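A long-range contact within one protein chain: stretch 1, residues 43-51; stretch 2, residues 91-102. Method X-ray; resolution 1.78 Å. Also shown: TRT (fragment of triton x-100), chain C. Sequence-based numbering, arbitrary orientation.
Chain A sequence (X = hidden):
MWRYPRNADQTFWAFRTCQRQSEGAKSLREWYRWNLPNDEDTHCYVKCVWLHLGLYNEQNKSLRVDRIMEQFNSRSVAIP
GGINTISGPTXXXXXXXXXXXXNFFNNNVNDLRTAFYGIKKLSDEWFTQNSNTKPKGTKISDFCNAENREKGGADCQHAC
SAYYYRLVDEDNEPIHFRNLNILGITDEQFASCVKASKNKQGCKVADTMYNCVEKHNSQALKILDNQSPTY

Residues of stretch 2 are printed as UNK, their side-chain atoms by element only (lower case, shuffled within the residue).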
# COMPACT_ATOMS: atom_id res chain seq x y z
N HIS A 43 -14.29 -8.54 -4.27
CA HIS A 43 -14.81 -7.32 -3.64
C HIS A 43 -13.86 -6.83 -2.57
O HIS A 43 -13.52 -5.65 -2.52
CB HIS A 43 -16.19 -7.55 -3.02
CG HIS A 43 -17.22 -8.06 -3.98
ND1 HIS A 43 -18.41 -8.63 -3.55
CD2 HIS A 43 -17.26 -8.09 -5.33
CE1 HIS A 43 -19.12 -8.99 -4.60
NE2 HIS A 43 -18.45 -8.68 -5.69
N CYS A 44 -13.43 -7.73 -1.67
CA CYS A 44 -12.60 -7.27 -0.56
C CYS A 44 -11.18 -6.99 -0.99
O CYS A 44 -10.52 -6.11 -0.41
CB CYS A 44 -12.65 -8.28 0.58
SG CYS A 44 -14.27 -8.21 1.43
N TYR A 45 -10.69 -7.67 -2.03
CA TYR A 45 -9.40 -7.32 -2.61
C TYR A 45 -9.42 -5.89 -3.16
O TYR A 45 -8.47 -5.12 -2.96
CB TYR A 45 -9.06 -8.33 -3.71
CG TYR A 45 -7.87 -7.95 -4.56
CD1 TYR A 45 -6.59 -7.88 -4.01
CD2 TYR A 45 -8.02 -7.68 -5.92
CE1 TYR A 45 -5.49 -7.53 -4.78
CE2 TYR A 45 -6.92 -7.33 -6.70
CZ TYR A 45 -5.66 -7.26 -6.13
OH TYR A 45 -4.58 -6.91 -6.91
N VAL A 46 -10.52 -5.51 -3.82
CA VAL A 46 -10.64 -4.18 -4.41
C VAL A 46 -10.68 -3.12 -3.31
O VAL A 46 -9.99 -2.10 -3.38
CB VAL A 46 -11.88 -4.12 -5.33
CG1 VAL A 46 -12.28 -2.66 -5.62
CG2 VAL A 46 -11.59 -4.89 -6.64
N LYS A 47 -11.49 -3.35 -2.27
CA LYS A 47 -11.49 -2.42 -1.14
C LYS A 47 -10.10 -2.28 -0.53
O LYS A 47 -9.65 -1.17 -0.23
CB LYS A 47 -12.47 -2.89 -0.06
CG LYS A 47 -12.48 -1.96 1.13
CD LYS A 47 -13.49 -2.39 2.19
CE LYS A 47 -13.50 -1.41 3.36
NZ LYS A 47 -14.32 -1.94 4.50
N CYS A 48 -9.41 -3.41 -0.34
CA CYS A 48 -8.07 -3.40 0.23
C CYS A 48 -7.13 -2.53 -0.59
O CYS A 48 -6.34 -1.75 -0.03
CB CYS A 48 -7.52 -4.83 0.31
SG CYS A 48 -5.81 -5.05 0.96
N VAL A 49 -7.19 -2.64 -1.92
CA VAL A 49 -6.26 -1.89 -2.76
C VAL A 49 -6.56 -0.40 -2.69
O VAL A 49 -5.65 0.43 -2.55
CB VAL A 49 -6.27 -2.40 -4.21
CG1 VAL A 49 -5.41 -1.50 -5.09
CG2 VAL A 49 -5.74 -3.84 -4.27
N TRP A 50 -7.84 -0.02 -2.77
CA TRP A 50 -8.19 1.40 -2.60
C TRP A 50 -7.64 1.93 -1.29
O TRP A 50 -7.05 3.01 -1.24
CB TRP A 50 -9.70 1.61 -2.63
CG TRP A 50 -10.38 1.59 -3.96
CD1 TRP A 50 -11.37 0.74 -4.36
CD2 TRP A 50 -10.17 2.49 -5.06
NE1 TRP A 50 -11.78 1.04 -5.63
CE2 TRP A 50 -11.06 2.11 -6.09
CE3 TRP A 50 -9.31 3.58 -5.28
CZ2 TRP A 50 -11.12 2.78 -7.32
CZ3 TRP A 50 -9.37 4.24 -6.51
CH2 TRP A 50 -10.27 3.84 -7.50
N LEU A 51 -7.81 1.15 -0.21
CA LEU A 51 -7.33 1.56 1.10
C LEU A 51 -5.80 1.67 1.12
O LEU A 51 -5.24 2.65 1.61
CB LEU A 51 -7.81 0.57 2.16
CG LEU A 51 -7.27 0.71 3.59
CD1 LEU A 51 -7.76 1.98 4.23
CD2 LEU A 51 -7.67 -0.52 4.43
N UNK A 91 -21.46 2.30 2.15
CA UNK A 91 -21.87 1.74 3.42
C UNK A 91 -20.74 0.99 4.11
O UNK A 91 -20.99 0.29 5.10
c UNK A 91 -22.83 -0.39 2.39
o UNK A 91 -21.65 -0.71 2.14
c UNK A 91 -23.10 0.83 3.25
o UNK A 91 -23.81 -1.04 1.96
N UNK A 92 -19.51 1.08 3.60
CA UNK A 92 -18.36 0.49 4.23
C UNK A 92 -18.05 -0.94 3.81
O UNK A 92 -16.93 -1.40 4.07
N UNK A 93 -18.99 -1.65 3.21
CA UNK A 93 -18.76 -3.03 2.81
C UNK A 93 -17.83 -3.10 1.60
O UNK A 93 -17.71 -2.14 0.83
c UNK A 93 -21.03 -3.73 3.66
c UNK A 93 -20.07 -3.76 2.48
o UNK A 93 -20.70 -3.14 1.35
N UNK A 94 -17.19 -4.25 1.44
CA UNK A 94 -16.44 -4.49 0.21
C UNK A 94 -17.36 -4.48 -1.00
O UNK A 94 -16.99 -4.01 -2.07
c UNK A 94 -15.70 -5.82 0.27
s UNK A 94 -14.72 -6.20 1.74
N UNK A 95 -18.56 -5.07 -0.85
CA UNK A 95 -19.49 -5.15 -1.97
C UNK A 95 -19.85 -3.76 -2.49
O UNK A 95 -19.88 -3.53 -3.70
n UNK A 95 -23.84 -6.02 -4.84
c UNK A 95 -21.89 -5.80 -2.52
c UNK A 95 -23.17 -7.18 -4.17
c UNK A 95 -20.73 -5.92 -1.55
c UNK A 95 -21.78 -6.80 -3.64
N UNK A 96 -20.13 -2.81 -1.58
CA UNK A 96 -20.53 -1.48 -2.03
C UNK A 96 -19.38 -0.75 -2.71
O UNK A 96 -19.57 -0.09 -3.73
o UNK A 96 -21.98 1.51 -0.55
o UNK A 96 -22.67 0.35 -2.28
c UNK A 96 -21.05 -0.66 -0.84
c UNK A 96 -21.96 0.48 -1.26
N UNK A 97 -18.17 -0.87 -2.16
CA UNK A 97 -17.03 -0.19 -2.77
C UNK A 97 -16.72 -0.80 -4.13
O UNK A 97 -16.43 -0.08 -5.09
c UNK A 97 -16.10 0.64 -0.61
c UNK A 97 -15.19 0.38 0.56
c UNK A 97 -14.56 0.18 -2.55
c UNK A 97 -15.83 -0.25 -1.82
N UNK A 98 -16.83 -2.13 -4.24
CA UNK A 98 -16.68 -2.79 -5.54
C UNK A 98 -17.74 -2.31 -6.52
O UNK A 98 -17.43 -1.95 -7.66
c UNK A 98 -15.44 -6.31 -8.31
c UNK A 98 -15.49 -5.56 -7.14
c UNK A 98 -16.76 -4.31 -5.35
o UNK A 98 -16.61 -7.36 -10.13
c UNK A 98 -16.61 -6.63 -8.97
c UNK A 98 -17.83 -6.19 -8.48
c UNK A 98 -17.87 -5.45 -7.31
c UNK A 98 -16.70 -5.11 -6.62
N UNK A 99 -19.02 -2.32 -6.10
CA UNK A 99 -20.08 -1.94 -7.03
C UNK A 99 -19.94 -0.50 -7.49
O UNK A 99 -20.32 -0.17 -8.62
c UNK A 99 -21.46 -2.12 -6.37
o UNK A 99 -21.22 -4.47 -6.82
o UNK A 99 -22.81 -3.84 -5.45
c UNK A 99 -21.85 -3.58 -6.21
N UNK A 100 -19.42 0.37 -6.63
CA UNK A 100 -19.25 1.76 -7.00
C UNK A 100 -18.08 1.96 -7.94
O UNK A 100 -18.05 2.95 -8.66
c UNK A 100 -20.28 3.78 -3.85
c UNK A 100 -19.85 5.21 -4.11
c UNK A 100 -20.44 3.00 -5.14
n UNK A 100 -21.01 6.12 -4.29
c UNK A 100 -19.09 2.62 -5.75
N UNK A 101 -17.13 1.02 -7.99
CA UNK A 101 -15.94 1.25 -8.78
C UNK A 101 -15.73 0.28 -9.93
O UNK A 101 -14.83 0.51 -10.74
c UNK A 101 -14.75 2.40 -6.93
o UNK A 101 -14.63 0.06 -7.11
c UNK A 101 -14.69 1.25 -7.88
N UNK A 102 -16.54 -0.77 -10.06
CA UNK A 102 -16.18 -1.81 -11.03
C UNK A 102 -16.36 -1.30 -12.46
O UNK A 102 -15.53 -1.59 -13.33
c UNK A 102 -16.98 -3.11 -10.77
c UNK A 102 -18.47 -2.88 -10.88
c UNK A 102 -15.00 -4.48 -11.75
c UNK A 102 -16.52 -4.25 -11.70
C25 TRT C . 3.26 -11.27 -9.56
O24 TRT C . 2.90 -9.89 -9.60
C23 TRT C . 1.53 -9.67 -9.95
C22 TRT C . 1.21 -8.22 -9.59
O21 TRT C . -0.07 -7.81 -10.07
C20 TRT C . -0.25 -6.44 -9.75
C19 TRT C . -1.52 -5.92 -10.40
O18 TRT C . -2.62 -6.18 -9.54
C17 TRT C . -3.68 -6.74 -10.29
C16 TRT C . -4.79 -5.73 -10.49
O15 TRT C . -5.62 -5.64 -9.33
C12 TRT C . -6.40 -4.51 -9.15
C13 TRT C . -6.81 -3.75 -10.24
C14 TRT C . -7.59 -2.61 -10.05
C11 TRT C . -6.78 -4.12 -7.87
C10 TRT C . -7.57 -2.99 -7.68
C9 TRT C . -7.98 -2.22 -8.77
C6 TRT C . -8.81 -1.00 -8.52
C8 TRT C . -10.25 -1.39 -8.87
C7 TRT C . -8.78 -0.64 -7.04
C5 TRT C . -8.39 0.15 -9.46
C1 TRT C . -7.08 0.95 -9.27
C2 TRT C . -5.84 0.14 -8.91
C4 TRT C . -6.79 1.65 -10.60
C3 TRT C . -7.20 2.08 -8.25

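Position 91 carries two carbons, the second bearing two oxygens, and lies out of reach of stretch 1. A carboxylate on so short an arm is that of aspartate, Asp91. Its backbone N donates to a side-chain oxygen of position 96, a bond that links the loop to the first turn of the helix.

Position 92 has no side-chain atoms. Its phi/psi of 90/-17° would jam a CB against the preceding carbonyl oxygen, and the residue is glycine, Gly92. Gly92 O accepts a hydrogen bond of 2.7 Å from Lys47 NZ, delivered by a fully extended lysine chain.

At position 93 a single carbon bears one oxygen and one carbon and points away from stretch 1. A first carbon carrying one oxygen and one carbon is the side chain of threonine, Thr93. It is the N-cap of the following helix. Thr93 OG1 donates to Asp91 OD1 at 2.7 Å and accepts from the backbone N of position 96.

Position 94 has one carbon and then one sulfur, and the sulfur lies 2.1 Å from Cys44 SG. That is a covalent distance, so the residue is Cys94, joined to Cys44 in a disulfide with a chi3 of 93°. Cys94 CB also packs 3.5 Å from His43 C.

Position 95 has four carbons in a row ending in nitrogen. The chain sets off sideways and its end leads away, but its third carbon still lies 3.6 Å from His43 CE1. This is lysine, Lys95, and the carbon is CD.

Position 96 again shows two carbons, the second with two oxygens, out of reach of stretch 1. This is Asp96, whose N completes the capping bond to Thr93 OG1 and whose OD2 accepts from Asp91 N.

Position 97 has four carbons, forked at the first, with one arm two carbons long. The end of the long arm lies 3.6 Å from Lys47 CG, and the short arm lies 3.7 Å from Trp50 CD1. That is isoleucine, Ile97, the two atoms being CD1 and CG2.

Position 98 has a carbon followed by a six-carbon ring bearing one oxygen. His43 CD2 sits over one face of this ring, 3.3 Å from the ring carbon that joins the first carbon, while Val46 CG2 meets its edge, 4.0 Å from another ring carbon. The residue is Tyr98, and these ring carbons are CG and CD2.

Position 99, two carbons with two terminal oxygens, is Asp99. It misses stretch 1 but forms a salt bridge, Asp99 OD2 lying 2.5 Å from Lys95 NZ. Position 100, four carbons ending in nitrogen, is Lys100, also without contact.

Position 101 repeats the carbon bearing an oxygen and a carbon, and the oxygen accepts a weak hydrogen bond from Trp50 NE1 at 3.4 Å. This is Thr101, whose OG1 also donates to Ile97 O. Position 102 has four carbons, forked at the first, one arm two carbons long; it is Ile102, which makes no contact.

The two helices cross at 79°, their axes approaching to 7.9 Å. The disulfide ties them covalently, Lys47 holds the loop before the second helix, and His43, Val46 and Trp50 pack against Ile97, Tyr98 and Thr101.

Stretch 2 91-102: DGTCKDIYDKTI
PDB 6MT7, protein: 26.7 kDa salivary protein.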